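PDB 3OMB: extracellular solute-binding protein, family 1 from Bifidobacterium longum subsp. infantis ATCC 15697, which probably captures an extracellular solute, perhaps a carbohydrate, for uptake by an ABC transporter, and also binds a magnesium ion. Local coordinates for residues 157-162 with 440-445; 372-377 with 421-426; 398-403 with 431-436. All coordinates share one frame; numbering follows the deposited sequence.

The three contacts lie close together, away from the magnesium site. Interaction 3 is about 14 Å from interaction 1 and about 17 Å from interaction 2, centre to centre; interactions 1 and 2 are about 19 Å apart. Interactions 2 and 3 fall within the long loop closed by interaction 1, and their segments alternate along the chain. Strand 431-433 of interaction 3 leads into helix 436-452 of interaction 1. Y160 OH reaches D435, E376 reaches Y399 OH, and G157 packs on I426. The part of the chain from 372 to 445 is thus tied to itself and to the 157-162 loop.

Interaction 1. Residues 157-162 with 440-445; sequences GKAYSG and ELIEVN
L441 and Y160 touch where the 157-162 loop meets the side of a helix. The side chain of L441 starts toward the loop. Its CG is anti to the backbone N (chi1 -171°), and CD2 extends from there to the base of the tyrosine ring. L441 CD2 lies 3.7 Å from Y160 CD1, and the two side chains cross at about a right angle. The same methyl is 3.9 Å from A159 O.

A159 takes part mainly through this carbonyl. I442 CD1 comes to 3.7 Å from A159 O, while the methyl of A159 only loosely meets I442 CG1. A water donates to A159 O at 2.9 Å. It accepts from G162 N and from N445 ND2, so its three bonds bridge loop and helix.

The amide nitrogen of N445 lies against the backbone of G162. With no side chain on G162, N445 ND2 can come to 3.4 Å from G162 CA; a CB would run into that nitrogen. The other end of the amide, N445 OD1, is hydrogen-bonded to H166.

Y160 OH bonds to D435, just ahead of helix 436-452. G162 pairs by backbone with S347. The loop joins strands 152-155 and 166-170, and helix 436-452 packs beside it, with L441 and V444 also touching H166 on strand 166-170.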
# COMPACT_ATOMS: atom_id res chain seq x y z
N GLY A 157 9.44 0.63 9.40
CA GLY A 157 9.59 1.55 10.53
C GLY A 157 8.34 2.29 10.94
O GLY A 157 7.46 2.55 10.12
N LYS A 158 8.26 2.63 12.22
CA LYS A 158 7.12 3.29 12.81
C LYS A 158 6.80 4.63 12.14
O LYS A 158 5.67 5.13 12.23
CB LYS A 158 7.35 3.50 14.32
CG LYS A 158 8.48 4.51 14.65
CD LYS A 158 8.71 4.61 16.17
CE LYS A 158 9.73 5.72 16.54
NZ LYS A 158 11.14 5.33 16.14
N ALA A 159 7.77 5.24 11.47
CA ALA A 159 7.47 6.49 10.77
C ALA A 159 6.42 6.24 9.69
O ALA A 159 5.71 7.15 9.29
CB ALA A 159 8.75 7.10 10.18
N TYR A 160 6.29 4.99 9.24
CA TYR A 160 5.33 4.65 8.18
C TYR A 160 4.08 3.96 8.73
O TYR A 160 3.29 3.40 7.98
CB TYR A 160 6.00 3.75 7.13
CG TYR A 160 7.04 4.45 6.28
CD1 TYR A 160 6.68 5.07 5.09
CD2 TYR A 160 8.37 4.50 6.68
CE1 TYR A 160 7.61 5.71 4.31
CE2 TYR A 160 9.32 5.16 5.90
CZ TYR A 160 8.92 5.75 4.71
OH TYR A 160 9.83 6.39 3.89
N SER A 161 3.87 4.04 10.04
CA SER A 161 2.78 3.29 10.66
C SER A 161 1.37 3.78 10.24
O SER A 161 0.42 3.00 10.29
CB SER A 161 2.91 3.27 12.19
OG SER A 161 2.63 4.57 12.68
N GLY A 162 1.23 5.05 9.85
CA GLY A 162 -0.07 5.57 9.42
C GLY A 162 -0.47 5.20 7.99
O GLY A 162 0.24 4.48 7.26
N GLU A 440 7.16 13.77 5.47
CA GLU A 440 5.92 14.30 4.90
C GLU A 440 4.73 13.44 5.31
O GLU A 440 3.62 13.95 5.49
CB GLU A 440 5.96 14.29 3.38
CG GLU A 440 7.02 15.13 2.73
CD GLU A 440 7.35 14.60 1.35
OE1 GLU A 440 6.57 13.76 0.83
OE2 GLU A 440 8.39 15.01 0.78
N LEU A 441 4.96 12.14 5.43
CA LEU A 441 3.91 11.21 5.84
C LEU A 441 3.47 11.51 7.28
O LEU A 441 2.27 11.64 7.55
CB LEU A 441 4.36 9.75 5.69
CG LEU A 441 3.26 8.71 5.89
CD1 LEU A 441 2.17 8.92 4.86
CD2 LEU A 441 3.83 7.31 5.83
N ILE A 442 4.44 11.63 8.17
CA ILE A 442 4.20 11.98 9.57
C ILE A 442 3.34 13.25 9.68
O ILE A 442 2.34 13.26 10.40
CB ILE A 442 5.54 12.11 10.38
CG1 ILE A 442 6.19 10.73 10.61
CG2 ILE A 442 5.33 12.87 11.71
CD1 ILE A 442 5.56 9.89 11.77
N GLU A 443 3.72 14.31 8.97
CA GLU A 443 2.96 15.55 9.04
C GLU A 443 1.49 15.44 8.57
O GLU A 443 0.57 15.93 9.27
CB GLU A 443 3.71 16.65 8.30
CG GLU A 443 3.23 18.05 8.65
CD GLU A 443 3.98 18.70 9.83
OE1 GLU A 443 4.37 17.99 10.82
OE2 GLU A 443 4.18 19.94 9.77
N VAL A 444 1.25 14.83 7.40
CA VAL A 444 -0.14 14.64 6.93
C VAL A 444 -0.93 13.66 7.81
O VAL A 444 -2.15 13.81 7.97
CB VAL A 444 -0.25 14.23 5.41
CG1 VAL A 444 0.35 15.32 4.50
CG2 VAL A 444 0.40 12.90 5.15
N ASN A 445 -0.25 12.68 8.41
CA ASN A 445 -0.99 11.71 9.22
C ASN A 445 -1.54 12.28 10.51
O ASN A 445 -2.55 11.79 11.02
CB ASN A 445 -0.23 10.40 9.41
CG ASN A 445 -0.38 9.48 8.21
OD1 ASN A 445 -1.38 9.55 7.47
ND2 ASN A 445 0.59 8.61 8.00
O HOH W 1 2.80 7.42 9.49

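Interaction 2. Residues 372-377 with 421-426; sequences LLYSEK and LLVGWI
The ring of Y374 lies flat over the backbone of G424. This is a CH-pi contact beside a helix-to-helix turn, where helix 363-373 ends and S375 is the N-cap of helix 376-384. G424 CA sits 3.6 Å from the centroid of the Y374 ring, 10° off the ring normal. Y374 CG is anti to the carbonyl carbon (chi1 -76°), and this swings the ring over the glycine. At the far end, V423 CG1 touches Y374 OH at 3.7 Å. That hydroxyl is hydrogen-bonded to the carbonyl of A153. W425 comes to the ring edge, with its CD1 3.8 Å from Y374 CD2. The indole itself is stacked with F131 of helix 126-134.

An alanine at Y374 would probably leave G424 without its aromatic cover, open a gap beside V423 and W425, and leave the A153 carbonyl without this hydroxyl.

The backbones are also close. G424 CA makes a CA-H...O contact of 3.5 Å with L373 O, and a side chain on G424 would clash with that oxygen. A water joins the two segments by donating to Y374 O at 2.8 Å and to W425 O. In the turn, L372 O accepts from both S375 N and S375 OG; the OG bond is 2.8 Å long, in the carbonyl plane and on a lone pair of L372 O.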
# COMPACT_ATOMS: atom_id res chain seq x y z
N LEU A 372 20.41 -12.29 9.45
CA LEU A 372 21.18 -11.07 9.29
C LEU A 372 20.39 -9.98 8.55
O LEU A 372 20.56 -8.80 8.85
CB LEU A 372 22.52 -11.34 8.59
CG LEU A 372 23.66 -11.96 9.41
CD1 LEU A 372 24.77 -12.49 8.52
CD2 LEU A 372 24.25 -10.99 10.43
N LEU A 373 19.52 -10.38 7.62
CA LEU A 373 18.66 -9.44 6.87
C LEU A 373 17.69 -8.72 7.80
O LEU A 373 17.36 -7.56 7.57
CB LEU A 373 17.89 -10.14 5.74
CG LEU A 373 18.74 -10.49 4.51
CD1 LEU A 373 18.00 -11.50 3.69
CD2 LEU A 373 19.06 -9.22 3.69
N TYR A 374 17.30 -9.39 8.88
CA TYR A 374 16.42 -8.80 9.89
C TYR A 374 17.14 -8.05 11.03
O TYR A 374 16.49 -7.49 11.93
CB TYR A 374 15.42 -9.83 10.41
CG TYR A 374 14.29 -10.09 9.41
CD1 TYR A 374 14.52 -10.83 8.24
CD2 TYR A 374 13.01 -9.58 9.62
CE1 TYR A 374 13.50 -11.07 7.32
CE2 TYR A 374 11.97 -9.81 8.69
CZ TYR A 374 12.22 -10.55 7.55
OH TYR A 374 11.20 -10.78 6.64
N SER A 375 18.46 -7.98 10.99
CA SER A 375 19.17 -7.11 11.94
C SER A 375 19.05 -5.64 11.52
O SER A 375 18.83 -5.33 10.35
CB SER A 375 20.65 -7.48 12.05
OG SER A 375 21.33 -7.07 10.88
N GLU A 376 19.20 -4.75 12.49
CA GLU A 376 19.05 -3.34 12.27
C GLU A 376 20.07 -2.85 11.22
O GLU A 376 19.72 -2.09 10.30
CB GLU A 376 19.23 -2.58 13.59
CG GLU A 376 19.00 -1.08 13.44
CD GLU A 376 19.05 -0.33 14.77
OE1 GLU A 376 18.81 -0.96 15.83
OE2 GLU A 376 19.35 0.88 14.74
N LYS A 377 21.30 -3.32 11.35
CA LYS A 377 22.36 -2.94 10.44
C LYS A 377 21.98 -3.19 8.99
O LYS A 377 22.14 -2.32 8.14
CB LYS A 377 23.66 -3.66 10.79
CG LYS A 377 24.74 -3.54 9.73
CD LYS A 377 26.13 -3.53 10.33
CE LYS A 377 26.72 -4.91 10.33
NZ LYS A 377 28.04 -4.92 11.04
N LEU A 421 11.07 -2.36 -0.90
CA LEU A 421 11.21 -3.81 -1.11
C LEU A 421 12.21 -4.46 -0.16
O LEU A 421 12.70 -5.56 -0.41
CB LEU A 421 11.60 -4.12 -2.56
CG LEU A 421 10.51 -3.84 -3.60
CD1 LEU A 421 11.12 -3.68 -4.97
CD2 LEU A 421 9.43 -4.94 -3.59
N LEU A 422 12.49 -3.78 0.96
CA LEU A 422 13.41 -4.35 1.93
C LEU A 422 12.74 -5.58 2.54
O LEU A 422 11.50 -5.68 2.62
CB LEU A 422 13.75 -3.33 3.02
CG LEU A 422 12.81 -3.32 4.24
CD1 LEU A 422 13.49 -2.65 5.44
CD2 LEU A 422 11.51 -2.64 3.92
N VAL A 423 13.56 -6.53 2.93
CA VAL A 423 13.07 -7.70 3.62
C VAL A 423 13.87 -7.72 4.91
O VAL A 423 15.06 -8.05 4.92
CB VAL A 423 13.27 -8.93 2.73
CG1 VAL A 423 12.85 -10.17 3.44
CG2 VAL A 423 12.45 -8.79 1.46
N GLY A 424 13.23 -7.33 6.00
CA GLY A 424 13.92 -7.03 7.25
C GLY A 424 12.93 -6.18 8.01
O GLY A 424 11.75 -6.18 7.69
N TRP A 425 13.38 -5.48 9.04
CA TRP A 425 12.48 -4.63 9.79
C TRP A 425 13.25 -3.49 10.43
O TRP A 425 14.37 -3.67 10.87
CB TRP A 425 11.68 -5.43 10.83
CG TRP A 425 12.44 -5.85 12.07
CD1 TRP A 425 13.51 -6.71 12.12
CD2 TRP A 425 12.19 -5.43 13.42
NE1 TRP A 425 13.92 -6.86 13.42
CE2 TRP A 425 13.15 -6.08 14.24
CE3 TRP A 425 11.25 -4.57 14.02
CZ2 TRP A 425 13.19 -5.90 15.64
CZ3 TRP A 425 11.30 -4.39 15.43
CH2 TRP A 425 12.27 -5.05 16.21
N ILE A 426 12.65 -2.30 10.44
CA ILE A 426 13.26 -1.13 11.08
C ILE A 426 12.65 -1.07 12.46
O ILE A 426 11.43 -0.84 12.58
CB ILE A 426 12.94 0.20 10.35
CG1 ILE A 426 13.39 0.17 8.88
CG2 ILE A 426 13.60 1.40 11.09
CD1 ILE A 426 14.85 0.02 8.69
O HOH W 2 16.09 -4.81 12.59

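Interaction 3. Residues 398-403 with 431-436; sequences EYTVDN and TIKGDT
V401 packs its side chain over the end of strand 431-433. From CB outward, each carbon has a partner. V401 CB is the branch point and lies 3.6 Å from K433 O, with G434 O at a similar distance. CG1 is anti to the backbone N (chi1 179°) and stays near the carbonyl of G434. CG2 takes the other side. It passes K433 O and ends 3.9 Å from I432 CG2, where the two side chains cross obliquely. L384 of helix 376-384 touches both V401 and I432.

The backbones pair as parallel strands. Y399 N bonds to T431 O at 3.0 Å. K433 N gives an almost straight bond of 2.8 Å to Y399 O, with an N-H...O angle of 178°. V401 N bonds to K433 O at 2.7 Å, with the donor nearly along the C=O axis. Strand 398-401, helix 403-411 and strand 431-433 form a beta-alpha-beta unit. Strand 391-395 lies antiparallel on the other side of 398-401, so 398-401 is the middle strand of three.

Y399 shares a face of this sheet with I432. Its ring meets I432 at a slant, with Y399 CD2 4.2 Å from I432 CG1, and its hydroxyl bonds to E376. On the other face T400 and K433 lie side by side and point the same way. T400 OG1 rests 3.9 Å from K433 CD, along the aliphatic part of the lysine.

Past the strands, N403 and T436 meet tip to tip. N403 ND2 donates to G434 O, but this bond is modelled very short and its length is doubtful. D402 and D435 are N-caps: D402 OD2 bonds to K405 N, and D435 OD1 bonds weakly to A438 N, while D435 OD2 is hydrogen-bonded to Y160 OH.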
# COMPACT_ATOMS: atom_id res chain seq x y z
N GLU A 398 21.00 5.55 15.38
CA GLU A 398 20.70 6.85 14.77
C GLU A 398 21.40 7.05 13.45
O GLU A 398 22.60 6.76 13.30
CB GLU A 398 21.04 8.01 15.70
CG GLU A 398 20.10 8.15 16.89
CD GLU A 398 20.41 7.15 18.01
OE1 GLU A 398 21.60 6.75 18.18
OE2 GLU A 398 19.46 6.75 18.71
N TYR A 399 20.63 7.57 12.50
CA TYR A 399 21.06 7.68 11.12
C TYR A 399 20.60 9.00 10.53
O TYR A 399 19.52 9.51 10.87
CB TYR A 399 20.51 6.49 10.30
CG TYR A 399 20.68 5.15 10.99
CD1 TYR A 399 21.81 4.36 10.76
CD2 TYR A 399 19.73 4.70 11.90
CE1 TYR A 399 21.96 3.13 11.42
CE2 TYR A 399 19.87 3.49 12.56
CZ TYR A 399 20.98 2.70 12.31
OH TYR A 399 21.10 1.50 12.97
N THR A 400 21.42 9.56 9.64
CA THR A 400 21.04 10.77 8.92
C THR A 400 21.14 10.49 7.43
O THR A 400 22.17 10.00 6.96
CB THR A 400 21.93 11.99 9.30
OG1 THR A 400 21.78 12.27 10.70
CG2 THR A 400 21.54 13.25 8.49
N VAL A 401 20.06 10.79 6.72
CA VAL A 401 20.03 10.67 5.27
C VAL A 401 20.47 11.98 4.63
O VAL A 401 20.07 13.06 5.06
CB VAL A 401 18.62 10.30 4.77
CG1 VAL A 401 18.59 10.19 3.24
CG2 VAL A 401 18.15 8.99 5.39
N ASP A 402 21.32 11.87 3.61
CA ASP A 402 21.70 13.00 2.78
C ASP A 402 20.82 13.02 1.53
O ASP A 402 21.02 12.26 0.60
CB ASP A 402 23.17 12.89 2.38
CG ASP A 402 23.60 13.99 1.43
OD1 ASP A 402 24.83 14.19 1.33
OD2 ASP A 402 22.74 14.64 0.78
N ASN A 403 19.86 13.93 1.54
CA ASN A 403 18.78 13.95 0.57
C ASN A 403 19.10 14.30 -0.86
O ASN A 403 18.51 13.72 -1.79
CB ASN A 403 17.68 14.86 1.06
CG ASN A 403 16.69 14.11 1.82
OD1 ASN A 403 16.00 13.26 1.26
ND2 ASN A 403 16.63 14.35 3.14
N THR A 431 16.09 5.85 15.02
CA THR A 431 15.72 7.21 14.63
C THR A 431 16.48 7.55 13.36
O THR A 431 17.71 7.56 13.35
CB THR A 431 16.04 8.27 15.76
OG1 THR A 431 15.40 7.88 16.97
CG2 THR A 431 15.54 9.68 15.36
N ILE A 432 15.73 7.79 12.29
CA ILE A 432 16.27 8.19 10.99
C ILE A 432 15.91 9.66 10.70
O ILE A 432 14.73 10.01 10.65
CB ILE A 432 15.73 7.30 9.86
CG1 ILE A 432 16.13 5.83 10.10
CG2 ILE A 432 16.25 7.77 8.51
CD1 ILE A 432 15.36 4.81 9.29
N LYS A 433 16.93 10.49 10.53
CA LYS A 433 16.76 11.90 10.15
C LYS A 433 16.89 12.07 8.62
O LYS A 433 17.78 11.50 8.01
CB LYS A 433 17.79 12.74 10.90
CG LYS A 433 17.90 14.19 10.48
CD LYS A 433 18.97 14.94 11.30
CE LYS A 433 19.03 16.42 10.93
NZ LYS A 433 20.34 17.06 11.29
N GLY A 434 16.00 12.83 8.01
CA GLY A 434 16.09 13.18 6.59
C GLY A 434 15.42 12.26 5.58
O GLY A 434 15.66 12.41 4.38
N ASP A 435 14.63 11.28 6.04
CA ASP A 435 13.80 10.49 5.11
C ASP A 435 12.59 11.37 4.79
O ASP A 435 11.60 11.34 5.51
CB ASP A 435 13.38 9.15 5.72
CG ASP A 435 12.49 8.28 4.76
OD1 ASP A 435 12.05 8.78 3.69
OD2 ASP A 435 12.20 7.09 5.09
N THR A 436 12.68 12.17 3.73
CA THR A 436 11.64 13.16 3.43
C THR A 436 10.28 12.50 3.17
O THR A 436 9.24 13.06 3.53
CB THR A 436 11.99 14.02 2.22
OG1 THR A 436 12.11 13.16 1.06
CG2 THR A 436 13.30 14.78 2.47
O HOH W 3 16.99 6.32 18.21
O HOH W 4 14.78 11.16 1.49